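PDB 6MLY: bifunctional GH43-CE protein from Bacteroides eggerthii, which joins a family 43 glycoside hydrolase module to a carbohydrate esterase module and probably acts on xylan as a 1,4-beta-xylosidase. Local coordinates for residues Q402-Q407 against Q478-H483; C270-R275 against M485-A490. All coordinates share one frame; numbering follows the deposited sequence.

Contact 1: Q402-Q407 against Q478-H483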
ATOM      1  N   GLN A 402      -9.482   3.261   1.057  1.00 74.92           N
ATOM      2  CA  GLN A 402     -10.699   2.530   0.701  1.00 76.69           C
ATOM      3  C   GLN A 402     -11.301   1.933   1.986  1.00 77.66           C
ATOM      4  O   GLN A 402     -11.200   2.545   3.046  1.00 78.40           O
ATOM      5  CB  GLN A 402     -10.428   1.492  -0.390  1.00 78.71           C
ATOM      6  CG  GLN A 402     -11.658   1.220  -1.249  1.00 79.96           C
ATOM      7  CD  GLN A 402     -11.475   0.041  -2.167  1.00 81.79           C
ATOM      8  OE1 GLN A 402     -10.526  -0.016  -2.942  1.00 86.78           O
ATOM      9  NE2 GLN A 402     -12.392  -0.908  -2.094  1.00 82.71           N
ATOM     10  N   ARG A 403     -11.954   0.766   1.893  1.00 77.91           N
ATOM     11  CA  ARG A 403     -12.523   0.089   3.050  1.00 79.02           C
ATOM     12  C   ARG A 403     -11.374  -0.409   3.926  1.00 78.38           C
ATOM     13  O   ARG A 403     -11.353  -0.164   5.125  1.00 79.28           O
ATOM     14  CB  ARG A 403     -13.407  -1.085   2.622  1.00 80.47           C
ATOM     15  CG  ARG A 403     -13.954  -1.915   3.775  1.00 81.87           C
ATOM     16  CD  ARG A 403     -14.492  -3.250   3.295  1.00 83.36           C
ATOM     17  NE  ARG A 403     -15.332  -3.902   4.292  1.00 84.90           N
ATOM     18  CZ  ARG A 403     -16.653  -3.767   4.383  1.00 86.24           C
ATOM     19  NH1 ARG A 403     -17.314  -3.033   3.500  1.00 86.73           N
ATOM     20  NH2 ARG A 403     -17.311  -4.371   5.356  1.00 85.69           N
ATOM     21  N   LYS A 404     -10.441  -1.117   3.280  1.00 78.91           N
ATOM     22  CA  LYS A 404      -9.186  -1.542   3.859  1.00 78.43           C
ATOM     23  C   LYS A 404      -8.144  -0.449   3.612  1.00 77.90           C
ATOM     24  O   LYS A 404      -7.337  -0.548   2.690  1.00 78.41           O
ATOM     25  CB  LYS A 404      -8.779  -2.887   3.252  1.00 79.16           C
ATOM     26  CG  LYS A 404      -9.798  -3.994   3.470  1.00 81.52           C
ATOM     27  CD  LYS A 404      -9.240  -5.385   3.304  1.00 83.52           C
ATOM     28  CE  LYS A 404     -10.231  -6.455   3.707  1.00 86.85           C
ATOM     29  NZ  LYS A 404      -9.709  -7.809   3.413  1.00 89.32           N
ATOM     30  N   TYR A 405      -8.182   0.582   4.465  1.00 78.04           N
ATOM     31  CA  TYR A 405      -7.412   1.819   4.295  1.00 77.49           C
ATOM     32  C   TYR A 405      -6.113   1.745   5.099  1.00 78.00           C
ATOM     33  O   TYR A 405      -5.903   0.800   5.853  1.00 80.39           O
ATOM     34  CB  TYR A 405      -8.228   3.034   4.749  1.00 77.07           C
ATOM     35  CG  TYR A 405      -8.765   2.951   6.156  1.00 78.19           C
ATOM     36  CD1 TYR A 405     -10.077   2.575   6.393  1.00 79.04           C
ATOM     37  CD2 TYR A 405      -7.971   3.247   7.255  1.00 78.46           C
ATOM     38  CE1 TYR A 405     -10.586   2.493   7.679  1.00 79.54           C
ATOM     39  CE2 TYR A 405      -8.466   3.172   8.547  1.00 78.75           C
ATOM     40  CZ  TYR A 405      -9.780   2.794   8.762  1.00 79.48           C
ATOM     41  OH  TYR A 405     -10.295   2.712  10.023  1.00 78.84           O
ATOM     42  N   GLY A 406      -5.270   2.772   4.929  1.00 75.93           N
ATOM     43  CA  GLY A 406      -4.080   2.997   5.740  1.00 75.22           C
ATOM     44  C   GLY A 406      -3.862   4.479   5.988  1.00 74.61           C
ATOM     45  O   GLY A 406      -3.819   5.253   5.048  1.00 73.95           O
ATOM     46  N   GLN A 407      -3.718   4.857   7.266  1.00 75.11           N
ATOM     47  CA  GLN A 407      -3.554   6.251   7.692  1.00 73.59           C
ATOM     48  C   GLN A 407      -2.104   6.504   8.109  1.00 72.01           C
ATOM     49  O   GLN A 407      -1.345   5.571   8.331  1.00 71.20           O
ATOM     50  CB  GLN A 407      -4.488   6.569   8.861  1.00 74.54           C
ATOM     51  CG  GLN A 407      -5.962   6.510   8.486  1.00 75.61           C
ATOM     52  CD  GLN A 407      -6.876   6.683   9.675  1.00 76.28           C
ATOM     53  OE1 GLN A 407      -6.790   5.954  10.665  1.00 75.66           O
ATOM     54  NE2 GLN A 407      -7.782   7.645   9.569  1.00 76.88           N
ATOM     55  N   GLN A 478      -6.145  -4.219  -0.872  1.00 80.92           N
ATOM     56  CA  GLN A 478      -7.042  -5.128  -1.591  1.00 83.00           C
ATOM     57  C   GLN A 478      -8.190  -4.319  -2.218  1.00 83.80           C
ATOM     58  O   GLN A 478      -8.755  -3.408  -1.586  1.00 85.19           O
ATOM     59  CB  GLN A 478      -7.580  -6.235  -0.678  1.00 84.77           C
ATOM     60  CG  GLN A 478      -8.223  -7.383  -1.457  1.00 86.00           C
ATOM     61  CD  GLN A 478      -9.104  -8.299  -0.637  1.00 86.49           C
ATOM     62  OE1 GLN A 478      -9.099  -8.281   0.593  1.00 87.13           O
ATOM     63  NE2 GLN A 478      -9.877  -9.121  -1.328  1.00 85.92           N
ATOM     64  N   TYR A 479      -8.524  -4.666  -3.467  1.00 83.19           N
ATOM     65  CA  TYR A 479      -9.600  -4.039  -4.210  1.00 81.62           C
ATOM     66  C   TYR A 479     -10.933  -4.681  -3.802  1.00 82.46           C
ATOM     67  O   TYR A 479     -11.383  -5.645  -4.421  1.00 83.95           O
ATOM     68  CB  TYR A 479      -9.343  -4.153  -5.715  1.00 81.00           C
ATOM     69  CG  TYR A 479     -10.353  -3.421  -6.563  1.00 80.31           C
ATOM     70  CD1 TYR A 479     -10.277  -2.049  -6.733  1.00 78.55           C
ATOM     71  CD2 TYR A 479     -11.396  -4.097  -7.179  1.00 81.09           C
ATOM     72  CE1 TYR A 479     -11.205  -1.368  -7.501  1.00 78.39           C
ATOM     73  CE2 TYR A 479     -12.335  -3.431  -7.949  1.00 80.09           C
ATOM     74  CZ  TYR A 479     -12.238  -2.059  -8.113  1.00 79.46           C
ATOM     75  OH  TYR A 479     -13.154  -1.380  -8.865  1.00 79.12           O
ATOM     76  N   THR A 480     -11.544  -4.127  -2.749  1.00 83.54           N
ATOM     77  CA  THR A 480     -12.772  -4.646  -2.140  1.00 84.51           C
ATOM     78  C   THR A 480     -13.979  -3.905  -2.731  1.00 83.34           C
ATOM     79  O   THR A 480     -13.827  -2.835  -3.323  1.00 80.59           O
ATOM     80  CB  THR A 480     -12.699  -4.537  -0.609  1.00 85.46           C
ATOM     81  OG1 THR A 480     -12.647  -3.164  -0.216  1.00 86.30           O
ATOM     82  CG2 THR A 480     -11.490  -5.236  -0.025  1.00 85.68           C
ATOM     83  N   MET A 481     -15.170  -4.494  -2.561  1.00 84.88           N
ATOM     84  CA  MET A 481     -16.448  -3.922  -3.027  1.00 85.27           C
ATOM     85  C   MET A 481     -17.477  -4.042  -1.904  1.00 86.57           C
ATOM     86  O   MET A 481     -17.974  -5.139  -1.653  1.00 88.33           O
ATOM     87  CB  MET A 481     -16.970  -4.653  -4.273  1.00 84.46           C
ATOM     88  N   PRO A 482     -17.804  -2.931  -1.223  1.00 86.01           N
ATOM     89  CA  PRO A 482     -17.322  -1.579  -1.484  1.00 85.61           C
ATOM     90  C   PRO A 482     -15.839  -1.433  -1.149  1.00 87.28           C
ATOM     91  O   PRO A 482     -15.264  -2.341  -0.554  1.00 88.91           O
ATOM     92  CB  PRO A 482     -18.177  -0.665  -0.583  1.00 85.12           C
ATOM     93  CG  PRO A 482     -18.882  -1.599   0.363  1.00 86.44           C
ATOM     94  CD  PRO A 482     -19.023  -2.887  -0.413  1.00 86.64           C
ATOM     95  N   HIS A 483     -15.216  -0.295  -1.507  1.00 88.86           N
ATOM     96  CA  HIS A 483     -15.858   0.887  -2.069  1.00 87.76           C
ATOM     97  C   HIS A 483     -15.996   0.807  -3.600  1.00 86.78           C
ATOM     98  O   HIS A 483     -16.479   1.766  -4.216  1.00 87.59           O
ATOM     99  CB  HIS A 483     -15.077   2.155  -1.671  1.00 88.49           C
ATOM    100  CG  HIS A 483     -14.922   2.368  -0.199  1.00 90.44           C
ATOM    101  ND1 HIS A 483     -15.828   1.884   0.729  1.00 94.90           N
ATOM    102  CD2 HIS A 483     -13.988   3.042   0.510  1.00 90.55           C
ATOM    103  CE1 HIS A 483     -15.442   2.234   1.945  1.00 94.28           C
ATOM    104  NE2 HIS A 483     -14.317   2.947   1.838  1.00 90.31           N
TER

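Contact 2: C270-R275 against M485-A490. With EDO (1,2-ethanediol), chain F.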
ATOM      1  N   CYS A 270      -7.154  -4.188 -12.687  1.00 87.42           N
ATOM      2  CA  CYS A 270      -5.714  -4.343 -12.398  1.00 87.81           C
ATOM      3  C   CYS A 270      -5.462  -4.237 -10.889  1.00 87.77           C
ATOM      4  O   CYS A 270      -4.450  -3.679 -10.468  1.00 90.87           O
ATOM      5  CB  CYS A 270      -4.888  -3.303 -13.155  1.00 86.06           C
ATOM      6  SG  CYS A 270      -3.244  -3.883 -13.667  1.00 90.39           S
ATOM      7  N   GLY A 271      -6.384  -4.777 -10.081  1.00 86.81           N
ATOM      8  CA  GLY A 271      -6.208  -4.880  -8.627  1.00 85.89           C
ATOM      9  C   GLY A 271      -6.459  -3.565  -7.900  1.00 83.57           C
ATOM     10  O   GLY A 271      -7.485  -2.911  -8.115  1.00 81.53           O
ATOM     11  N   ALA A 272      -5.507  -3.187  -7.033  1.00 82.25           N
ATOM     12  CA  ALA A 272      -5.672  -2.113  -6.034  1.00 80.30           C
ATOM     13  C   ALA A 272      -5.811  -0.747  -6.719  1.00 78.52           C
ATOM     14  O   ALA A 272      -6.726   0.022  -6.400  1.00 77.45           O
ATOM     15  CB  ALA A 272      -4.512  -2.123  -5.068  1.00 79.92           C
ATOM     16  N   VAL A 273      -4.901  -0.462  -7.659  1.00 77.09           N
ATOM     17  CA  VAL A 273      -4.903   0.792  -8.423  1.00 75.41           C
ATOM     18  C   VAL A 273      -6.321   1.066  -8.949  1.00 75.55           C
ATOM     19  O   VAL A 273      -6.765   2.217  -8.969  1.00 75.18           O
ATOM     20  CB  VAL A 273      -3.854   0.768  -9.555  1.00 74.99           C
ATOM     21  CG1 VAL A 273      -4.317  -0.030 -10.767  1.00 75.57           C
ATOM     22  CG2 VAL A 273      -3.426   2.171  -9.960  1.00 74.40           C
ATOM     23  N   GLY A 274      -7.028   0.003  -9.355  1.00 75.93           N
ATOM     24  CA  GLY A 274      -8.438   0.089  -9.752  1.00 76.18           C
ATOM     25  C   GLY A 274      -8.709  -0.573 -11.096  1.00 77.16           C
ATOM     26  O   GLY A 274      -8.277  -1.704 -11.340  1.00 77.60           O
ATOM     27  N   ARG A 275      -9.443   0.149 -11.955  1.00 77.09           N
ATOM     28  CA  ARG A 275      -9.936  -0.337 -13.259  1.00 77.40           C
ATOM     29  C   ARG A 275      -9.474   0.637 -14.354  1.00 77.06           C
ATOM     30  O   ARG A 275      -9.961   1.763 -14.438  1.00 77.11           O
ATOM     31  CB  ARG A 275     -11.458  -0.506 -13.193  1.00 78.27           C
ATOM     32  CG  ARG A 275     -11.932  -1.336 -12.006  1.00 79.75           C
ATOM     33  CD  ARG A 275     -13.392  -1.753 -12.084  1.00 81.94           C
ATOM     34  NE  ARG A 275     -14.309  -0.732 -11.589  1.00 83.14           N
ATOM     35  CZ  ARG A 275     -15.585  -0.616 -11.951  1.00 84.44           C
ATOM     36  NH1 ARG A 275     -16.114  -1.467 -12.813  1.00 87.28           N
ATOM     37  NH2 ARG A 275     -16.327   0.360 -11.459  1.00 84.50           N
ATOM     38  N   MET A 485     -13.886   1.049  -5.877  1.00 78.62           N
ATOM     39  CA  MET A 485     -13.124   2.155  -6.418  1.00 75.77           C
ATOM     40  C   MET A 485     -11.637   1.885  -6.173  1.00 75.25           C
ATOM     41  O   MET A 485     -11.285   1.064  -5.325  1.00 75.90           O
ATOM     42  CB  MET A 485     -13.538   3.459  -5.733  1.00 74.35           C
ATOM     43  CG  MET A 485     -12.968   4.708  -6.373  1.00 73.92           C
ATOM     44  SD  MET A 485     -13.368   6.187  -5.421  1.00 74.02           S
ATOM     45  CE  MET A 485     -15.145   6.236  -5.639  1.00 73.94           C
ATOM     46  N   GLY A 486     -10.783   2.557  -6.950  1.00 74.68           N
ATOM     47  CA  GLY A 486      -9.346   2.534  -6.750  1.00 74.67           C
ATOM     48  C   GLY A 486      -8.971   3.178  -5.429  1.00 74.19           C
ATOM     49  O   GLY A 486      -9.750   3.953  -4.853  1.00 75.97           O
ATOM     50  N   TYR A 487      -7.781   2.834  -4.933  1.00 73.03           N
ATOM     51  CA  TYR A 487      -7.221   3.486  -3.764  1.00 72.79           C
ATOM     52  C   TYR A 487      -6.885   4.929  -4.144  1.00 70.12           C
ATOM     53  O   TYR A 487      -6.256   5.176  -5.167  1.00 69.81           O
ATOM     54  CB  TYR A 487      -6.001   2.724  -3.235  1.00 72.38           C
ATOM     55  CG  TYR A 487      -6.342   1.609  -2.281  1.00 74.41           C
ATOM     56  CD1 TYR A 487      -7.128   0.544  -2.682  1.00 75.32           C
ATOM     57  CD2 TYR A 487      -5.889   1.619  -0.973  1.00 75.17           C
ATOM     58  CE1 TYR A 487      -7.459  -0.483  -1.814  1.00 76.48           C
ATOM     59  CE2 TYR A 487      -6.203   0.596  -0.091  1.00 76.58           C
ATOM     60  CZ  TYR A 487      -6.994  -0.458  -0.511  1.00 76.63           C
ATOM     61  OH  TYR A 487      -7.311  -1.463   0.353  1.00 77.85           O
ATOM     62  N   ARG A 488      -7.336   5.867  -3.310  1.00 69.63           N
ATOM     63  CA  ARG A 488      -7.072   7.277  -3.498  1.00 68.64           C
ATOM     64  C   ARG A 488      -6.170   7.785  -2.363  1.00 67.62           C
ATOM     65  O   ARG A 488      -6.255   7.315  -1.227  1.00 67.76           O
ATOM     66  CB  ARG A 488      -8.399   8.040  -3.546  1.00 69.78           C
ATOM     67  CG  ARG A 488      -9.208   7.822  -4.816  1.00 70.56           C
ATOM     68  CD  ARG A 488     -10.476   8.662  -4.827  1.00 71.59           C
ATOM     69  NE  ARG A 488     -11.099   8.750  -6.145  1.00 72.34           N
ATOM     70  CZ  ARG A 488     -10.937   9.757  -7.003  1.00 72.22           C
ATOM     71  NH1 ARG A 488     -10.249  10.831  -6.656  1.00 72.03           N
ATOM     72  NH2 ARG A 488     -11.470   9.684  -8.212  1.00 73.65           N
ATOM     73  N   PHE A 489      -5.293   8.735  -2.704  1.00 66.66           N
ATOM     74  CA  PHE A 489      -4.666   9.605  -1.730  1.00 65.82           C
ATOM     75  C   PHE A 489      -5.767  10.453  -1.086  1.00 66.10           C
ATOM     76  O   PHE A 489      -6.739  10.801  -1.744  1.00 65.94           O
ATOM     77  CB  PHE A 489      -3.580  10.462  -2.387  1.00 65.81           C
ATOM     78  CG  PHE A 489      -2.411   9.671  -2.912  1.00 66.40           C
ATOM     79  CD1 PHE A 489      -1.575   8.985  -2.046  1.00 66.72           C
ATOM     80  CD2 PHE A 489      -2.143   9.606  -4.269  1.00 66.80           C
ATOM     81  CE1 PHE A 489      -0.501   8.251  -2.527  1.00 67.46           C
ATOM     82  CE2 PHE A 489      -1.070   8.872  -4.749  1.00 67.07           C
ATOM     83  CZ  PHE A 489      -0.253   8.191  -3.880  1.00 67.34           C
ATOM     84  N   ALA A 490      -5.609  10.762   0.204  1.00 65.81           N
ATOM     85  CA  ALA A 490      -6.665  11.385   0.991  1.00 66.19           C
ATOM     86  C   ALA A 490      -6.063  12.303   2.062  1.00 66.30           C
ATOM     87  O   ALA A 490      -5.329  11.832   2.937  1.00 66.93           O
ATOM     88  CB  ALA A 490      -7.524  10.308   1.609  1.00 66.19           C
TER
HETATM   89  C1  EDO F 902     -19.637  -1.009 -12.688  1.00 65.38           C
HETATM   90  O1  EDO F 902     -18.586  -0.222 -13.261  1.00 59.45           O
HETATM   91  C2  EDO F 902     -20.604  -0.074 -11.978  1.00 70.51           C
HETATM   92  O2  EDO F 902     -21.103   0.888 -12.918  1.00 76.51           O

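Contact 1: Q402-Q407 against Q478-H483
Lys-404 and Gln-478 make the charge-assisted hydrogen bond of this contact: NZ of Lys-404 lies 2.9 Å from OE1 of Gln-478, and a C=O...N angle of 165° puts the donor almost in line with the amide carbonyl. Both side chains run extended beyond CG, and they cross obliquely on their way to the bond. A second polar bond braces the 478-483 loop from within: OG1 of Thr-480 donates to the carbonyl O of Pro-482 over 2.8 Å, using an in-plane lone pair (136° at the oxygen). It spans the cis peptide bond before Pro-482, and a second peptide modelled as cis, before His-483, follows directly.

Both segments belong to the concanavalin A-like beta-sandwich. Residues 402-405 form the turn between neighbouring strands 395-401 and 406-411, and 406-407 begin the second, whereas 478-483 carries the chain from strand 469-476, at the border of one sheet, to strand 488-491 in the other.

Apolar contacts flank the polar ones. The methylenes of Lys-404 pass the Thr-480 methyl at about a right angle, CD being 4.0 Å from CG2. An alanine in place of Lys-404 would probably leave OE1 of Gln-478 without this donor and uncover one flank of the Thr-480 methyl group. Beside them, CG of Pro-482 meets the edge of the Arg-403 guanidinium, 3.8 Å from NH1.

Aromatic contacts centre on His-483. CB of Arg-403 sits 4.2 Å from the imidazole centroid, a CH-pi contact only 21° off the ring normal. Over the same face, nearer the rim, lies the backbone N of Arg-403, 3.1 Å above the plane. CG of Gln-402 comes 3.4 Å from CD2 of His-483, and Tyr-91 stacks on this imidazole from outside the two segments.

Contact 2: C270-R275 against M485-A490
Tyr-487 brings its ring against the backbone and side chain of Ala-272, with CD1 3.8 Å from the carbonyl O and 4.4 Å from CB of that alanine. The pair sits on a domain seam: 270-275 is the turn joining strands 262-269 and 275-282 of the family 43 catalytic module, a five-bladed beta-propeller in this family, and 485-490 enters strand 488-491 of the concanavalin A-like sandwich.

Most of the evidence for close docking comes from main-chain atoms. N of Tyr-487 donates to O of Ala-272 over 3.3 Å, a long and therefore weak hydrogen bond, though fairly straight at 161°. One residue back from Tyr-487 and one on from Ala-272, CA of Gly-486 makes a C-H...O contact of 3.4 Å with O of Val-273. Gly-274 and Gly-486 face each other with their CA atoms 4.0 Å apart: a CB on Gly-486 would run into O of Val-273, and one on Gly-274 would point at CA of Gly-486 and, at its backbone angles, jam against the preceding carbonyl O.

The seam is bridged from outside by the carboxylate of Asp-29, whose OD1 accepts from N of Arg-275 and OD2 from N of Gly-486.

Arg-275 makes no contact with 485-490; its guanidinium binds 1,2-ethanediol, probably from the crystallisation liquor and hydrogen-bonded to Asp-32. Both NH1 (2.8 Å) and NH2 (2.9 Å) hydrogen-bond to O1 of the diol, in the guanidinium plane.

Contact 1 is partly buried and lies within the sandwich, whereas contact 2 is buried and joins that sandwich to the glycosidase module. Their chemistry differs accordingly: long polar side chains and an imidazole face carry contact 1, while main-chain atoms carry contact 2, with the Ala-272 and Tyr-487 side chains and two glycines at close backbone spacing. Both reach the same sheet of the sandwich, through strands 406-411 and 488-491, and their centres lie about 9 Å apart. Tyr-487 connects them, its OH being in probable hydrogen-bonding distance of O of Lys-404 (2.5 Å) and O of Gln-478 (3.1 Å). It would probably link both segments of contact 1 to the seam, however the proton is shared.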